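Local coordinates for conserved lipoprotein, putative (Clostridium novyi, PDB 4L1N) that is of unknown function but, as a putative lipoprotein of the DUF4652 family in the beta-propeller clan, is probably anchored to the membrane, at residues K50-K62 with K102-D114. Sequence-based numbering, arbitrary orientation.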
loop_
_atom_site.group_PDB
_atom_site.type_symbol
_atom_site.label_atom_id
_atom_site.label_comp_id
_atom_site.label_asym_id
_atom_site.label_seq_id
_atom_site.Cartn_x
_atom_site.Cartn_y
_atom_site.Cartn_z
ATOM N N LYS A 50 -1.272 5.734 -13.871
ATOM C CA LYS A 50 -0.118 6.305 -13.175
ATOM C C LYS A 50 -0.610 7.016 -11.902
ATOM O O LYS A 50 -0.964 8.206 -11.926
ATOM C CB LYS A 50 0.639 7.254 -14.105
ATOM C CG LYS A 50 2.136 7.163 -13.953
ATOM C CD LYS A 50 2.703 8.392 -13.291
ATOM C CE LYS A 50 4.193 8.434 -13.481
ATOM N NZ LYS A 50 4.901 7.553 -12.524
HETATM N N MSE A 51 -0.723 6.236 -10.814
HETATM C CA MSE A 51 -1.213 6.699 -9.516
HETATM C C MSE A 51 -0.133 7.305 -8.672
HETATM O O MSE A 51 -0.423 8.153 -7.818
HETATM C CB MSE A 51 -1.805 5.544 -8.737
HETATM C CG MSE A 51 -3.254 5.279 -9.042
HETATM SE SE MSE A 51 -3.908 4.125 -7.648
HETATM C CE MSE A 51 -4.568 5.478 -6.403
ATOM N N PHE A 52 1.106 6.820 -8.867
ATOM C CA PHE A 52 2.282 7.199 -8.102
ATOM C C PHE A 52 3.340 7.874 -8.952
ATOM O O PHE A 52 3.503 7.568 -10.134
ATOM C CB PHE A 52 2.877 5.954 -7.428
ATOM C CG PHE A 52 2.020 5.388 -6.321
ATOM C CD1 PHE A 52 1.017 4.468 -6.596
ATOM C CD2 PHE A 52 2.216 5.777 -5.000
ATOM C CE1 PHE A 52 0.231 3.947 -5.575
ATOM C CE2 PHE A 52 1.426 5.258 -3.979
ATOM C CZ PHE A 52 0.460 4.328 -4.270
ATOM N N LEU A 53 4.058 8.805 -8.326
ATOM C CA LEU A 53 5.134 9.579 -8.921
ATOM C C LEU A 53 6.453 9.085 -8.349
ATOM O O LEU A 53 6.573 8.960 -7.125
ATOM C CB LEU A 53 4.937 11.078 -8.635
ATOM C CG LEU A 53 3.606 11.723 -9.029
ATOM C CD1 LEU A 53 3.494 13.119 -8.438
ATOM C CD2 LEU A 53 3.437 11.781 -10.536
ATOM N N LYS A 54 7.422 8.743 -9.215
ATOM C CA LYS A 54 8.717 8.283 -8.728
ATOM C C LYS A 54 9.586 9.520 -8.453
ATOM O O LYS A 54 9.809 10.329 -9.361
ATOM C CB LYS A 54 9.376 7.314 -9.730
ATOM C CG LYS A 54 10.677 6.742 -9.207
ATOM C CD LYS A 54 11.503 6.035 -10.249
ATOM C CE LYS A 54 12.817 5.615 -9.628
ATOM N NZ LYS A 54 13.843 5.214 -10.634
ATOM N N LYS A 55 10.041 9.693 -7.201
ATOM C CA LYS A 55 10.899 10.816 -6.827
ATOM C C LYS A 55 12.201 10.272 -6.266
ATOM O O LYS A 55 12.201 9.667 -5.200
ATOM C CB LYS A 55 10.202 11.747 -5.822
ATOM C CG LYS A 55 8.966 12.440 -6.365
ATOM C CD LYS A 55 8.218 13.171 -5.269
ATOM C CE LYS A 55 6.964 13.849 -5.763
ATOM N NZ LYS A 55 7.264 14.994 -6.654
ATOM N N GLU A 56 13.312 10.456 -6.997
ATOM C CA GLU A 56 14.624 9.963 -6.575
ATOM C C GLU A 56 15.061 10.654 -5.290
ATOM O O GLU A 56 14.661 11.792 -5.037
ATOM C CB GLU A 56 15.652 10.143 -7.683
ATOM C CG GLU A 56 15.538 9.078 -8.752
ATOM C CD GLU A 56 16.293 9.324 -10.042
ATOM O OE1 GLU A 56 17.122 10.262 -10.092
ATOM O OE2 GLU A 56 16.043 8.574 -11.013
ATOM N N LEU A 57 15.816 9.947 -4.446
ATOM C CA LEU A 57 16.258 10.491 -3.168
ATOM C C LEU A 57 17.760 10.452 -3.036
ATOM O O LEU A 57 18.403 9.552 -3.584
ATOM C CB LEU A 57 15.630 9.704 -2.006
ATOM C CG LEU A 57 14.139 9.832 -1.798
ATOM C CD1 LEU A 57 13.633 8.678 -1.003
ATOM C CD2 LEU A 57 13.800 11.104 -1.090
ATOM N N GLY A 58 18.303 11.401 -2.274
ATOM C CA GLY A 58 19.733 11.473 -2.005
ATOM C C GLY A 58 20.218 10.256 -1.246
ATOM O O GLY A 58 19.434 9.627 -0.529
ATOM N N LYS A 59 21.501 9.889 -1.416
ATOM C CA LYS A 59 22.076 8.708 -0.754
ATOM C C LYS A 59 22.103 8.881 0.784
ATOM O O LYS A 59 21.979 7.887 1.507
ATOM C CB LYS A 59 23.478 8.391 -1.308
ATOM C CG LYS A 59 23.591 6.986 -1.919
ATOM C CD LYS A 59 24.932 6.776 -2.657
ATOM C CE LYS A 59 25.223 5.329 -3.013
ATOM N NZ LYS A 59 24.290 4.787 -4.039
ATOM N N ASN A 60 22.207 10.146 1.270
ATOM C CA ASN A 60 22.216 10.493 2.694
ATOM C C ASN A 60 20.824 10.311 3.335
ATOM O O ASN A 60 20.742 9.956 4.516
ATOM C CB ASN A 60 22.707 11.922 2.894
ATOM N N SER A 61 19.737 10.527 2.550
ATOM C CA SER A 61 18.342 10.406 2.989
ATOM C C SER A 61 18.023 9.003 3.508
ATOM O O SER A 61 18.582 8.023 3.011
ATOM C CB SER A 61 17.390 10.758 1.852
ATOM O OG SER A 61 17.218 9.673 0.954
ATOM N N LYS A 62 17.106 8.928 4.497
ATOM C CA LYS A 62 16.628 7.729 5.193
ATOM C C LYS A 62 15.297 8.029 5.909
ATOM O O LYS A 62 15.161 9.127 6.446
ATOM C CB LYS A 62 17.677 7.249 6.219
ATOM C CG LYS A 62 18.613 6.182 5.677
ATOM C CD LYS A 62 19.946 6.161 6.401
ATOM C CE LYS A 62 20.992 5.407 5.613
ATOM N NZ LYS A 62 22.373 5.741 6.060
ATOM N N LYS A 102 21.101 -3.734 -4.052
ATOM C CA LYS A 102 22.316 -4.003 -4.816
ATOM C C LYS A 102 23.043 -2.698 -5.170
ATOM O O LYS A 102 24.150 -2.474 -4.686
ATOM C CB LYS A 102 21.983 -4.803 -6.087
ATOM N N GLU A 103 22.392 -1.827 -5.968
ATOM C CA GLU A 103 22.911 -0.545 -6.471
ATOM C C GLU A 103 23.026 0.540 -5.385
ATOM O O GLU A 103 23.626 1.587 -5.635
ATOM C CB GLU A 103 22.001 -0.016 -7.603
ATOM C CG GLU A 103 21.831 -0.957 -8.789
ATOM C CD GLU A 103 22.406 -0.480 -10.111
ATOM O OE1 GLU A 103 22.053 0.640 -10.546
ATOM O OE2 GLU A 103 23.172 -1.249 -10.736
ATOM N N GLN A 104 22.430 0.305 -4.202
ATOM C CA GLN A 104 22.362 1.227 -3.058
ATOM C C GLN A 104 21.557 2.516 -3.419
ATOM O O GLN A 104 21.762 3.568 -2.804
ATOM C CB GLN A 104 23.758 1.544 -2.469
ATOM C CG GLN A 104 24.113 0.677 -1.253
ATOM C CD GLN A 104 23.242 0.969 -0.041
ATOM O OE1 GLN A 104 23.489 1.917 0.713
ATOM N NE2 GLN A 104 22.203 0.159 0.176
ATOM N N SER A 105 20.607 2.400 -4.389
ATOM C CA SER A 105 19.737 3.489 -4.856
ATOM C C SER A 105 18.543 3.609 -3.949
ATOM O O SER A 105 18.114 2.610 -3.383
ATOM C CB SER A 105 19.257 3.239 -6.285
ATOM O OG SER A 105 20.311 2.922 -7.177
ATOM N N LYS A 106 17.988 4.821 -3.826
ATOM C CA LYS A 106 16.814 5.128 -3.011
ATOM C C LYS A 106 15.876 6.044 -3.773
ATOM O O LYS A 106 16.316 7.014 -4.376
ATOM C CB LYS A 106 17.216 5.808 -1.680
ATOM C CG LYS A 106 18.124 5.000 -0.759
ATOM C CD LYS A 106 18.910 5.901 0.188
ATOM C CE LYS A 106 20.005 5.141 0.890
ATOM N NZ LYS A 106 20.370 5.772 2.183
ATOM N N TRP A 107 14.587 5.761 -3.724
ATOM C CA TRP A 107 13.550 6.601 -4.314
ATOM C C TRP A 107 12.249 6.446 -3.511
ATOM O O TRP A 107 12.199 5.644 -2.579
ATOM C CB TRP A 107 13.348 6.322 -5.812
ATOM C CG TRP A 107 12.717 5.004 -6.160
ATOM C CD1 TRP A 107 11.391 4.766 -6.380
ATOM C CD2 TRP A 107 13.407 3.804 -6.526
ATOM N NE1 TRP A 107 11.207 3.473 -6.807
ATOM C CE2 TRP A 107 12.430 2.856 -6.901
ATOM C CE3 TRP A 107 14.764 3.428 -6.557
ATOM C CZ2 TRP A 107 12.762 1.554 -7.286
ATOM C CZ3 TRP A 107 15.090 2.134 -6.924
ATOM C CH2 TRP A 107 14.093 1.203 -7.254
ATOM N N GLU A 108 11.245 7.281 -3.820
ATOM C CA GLU A 108 9.954 7.264 -3.171
ATOM C C GLU A 108 8.843 7.294 -4.217
ATOM O O GLU A 108 9.010 7.858 -5.301
ATOM C CB GLU A 108 9.805 8.407 -2.128
ATOM C CG GLU A 108 9.585 9.807 -2.674
ATOM C CD GLU A 108 9.492 10.944 -1.670
ATOM O OE1 GLU A 108 10.442 11.145 -0.876
ATOM O OE2 GLU A 108 8.520 11.722 -1.773
ATOM N N LEU A 109 7.728 6.626 -3.897
ATOM C CA LEU A 109 6.522 6.607 -4.706
ATOM C C LEU A 109 5.488 7.443 -3.996
ATOM O O LEU A 109 5.097 7.131 -2.864
ATOM C CB LEU A 109 6.003 5.189 -4.945
ATOM C CG LEU A 109 6.798 4.236 -5.812
ATOM C CD1 LEU A 109 6.064 2.896 -5.893
ATOM C CD2 LEU A 109 7.027 4.780 -7.218
ATOM N N ASP A 110 5.085 8.534 -4.630
ATOM C CA ASP A 110 4.126 9.453 -4.046
ATOM C C ASP A 110 2.827 9.430 -4.761
ATOM O O ASP A 110 2.787 9.476 -5.983
ATOM C CB ASP A 110 4.662 10.882 -4.062
ATOM C CG ASP A 110 5.656 11.186 -2.976
ATOM O OD1 ASP A 110 5.999 10.259 -2.200
ATOM O OD2 ASP A 110 6.085 12.355 -2.885
ATOM N N LEU A 111 1.754 9.454 -3.996
ATOM C CA LEU A 111 0.420 9.492 -4.535
ATOM C C LEU A 111 0.172 10.826 -5.219
ATOM O O LEU A 111 0.289 11.876 -4.586
ATOM C CB LEU A 111 -0.539 9.278 -3.371
ATOM C CG LEU A 111 -1.839 8.546 -3.630
ATOM C CD1 LEU A 111 -1.627 7.244 -4.378
ATOM C CD2 LEU A 111 -2.534 8.309 -2.337
ATOM N N ASP A 112 -0.059 10.783 -6.544
ATOM C CA ASP A 112 -0.397 11.934 -7.395
ATOM C C ASP A 112 -1.835 12.297 -7.063
ATOM O O ASP A 112 -2.747 11.522 -7.370
ATOM C CB ASP A 112 -0.228 11.559 -8.883
ATOM C CG ASP A 112 -0.372 12.658 -9.926
ATOM O OD1 ASP A 112 -0.708 13.805 -9.550
ATOM O OD2 ASP A 112 -0.140 12.370 -11.124
ATOM N N GLN A 113 -2.021 13.402 -6.330
ATOM C CA GLN A 113 -3.320 13.892 -5.872
ATOM C C GLN A 113 -3.240 15.373 -5.580
ATOM O O GLN A 113 -2.216 15.850 -5.086
ATOM C CB GLN A 113 -3.829 13.118 -4.643
ATOM C CG GLN A 113 -2.795 12.872 -3.549
ATOM C CD GLN A 113 -3.387 12.332 -2.278
ATOM O OE1 GLN A 113 -4.553 11.895 -2.212
ATOM N NE2 GLN A 113 -2.586 12.360 -1.233
ATOM N N ASP A 114 -4.317 16.099 -5.908
ATOM C CA ASP A 114 -4.407 17.564 -5.777
ATOM C C ASP A 114 -4.587 18.001 -4.326
ATOM O O ASP A 114 -4.089 19.059 -3.936
ATOM C CB ASP A 114 -5.553 18.103 -6.642
ATOM C CG ASP A 114 -5.567 17.498 -8.038
ATOM O OD1 ASP A 114 -4.646 17.826 -8.842
ATOM O OD2 ASP A 114 -6.463 16.650 -8.311
#
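Lys54 reaches across to Trp107 on a neighbouring antiparallel strand and lies over one face of its indole. From CB, which lies near Leu109 CD2, the chain runs extended: CG meets Trp107 CD1 at 3.5 Å, CD passes the same atom at 4.1 Å, and CE sits 3.5 Å from the centroid of the five-membered ring, a CH-pi contact. NZ then adds a cation-pi interaction, 16° off the ring normal, while forming a salt bridge with Glu154; Trp107 NE1 bonds to Ile153 O, which would help fix the indole beneath the lysine. With CG opposite the backbone N (chi1 -176°), the lysine chain is directed across the ring. Farther along this face, Leu111 CD1 lies over the Phe52 ring and touches CZ at 3.6 Å, and Ile135 packs against both residues. The opposite face carries Leu53, Lys55, Glu108 and Asp110: the aliphatic part of Lys55 crosses Asp110 at about a right angle, CD 3.3 Å from OD2, and Leu57 CD2 lies against Glu108 OE1. Backbone bonds join Leu53 with Asp110 and Lys55 with Glu108 in both directions; Asp112 N bonds to Met51 O at one end and Leu57 N to Lys106 O at the other. Past Leu57 the loop folds over Lys106, whose extended side chain delivers NZ to Lys59 O (2.7 Å) and Ser61 O, the latter nearly in line with its C=O. Strand 49-56 lies between 105-111 and 157-160 in one antiparallel sheet, in a family grouped with the beta-propellers.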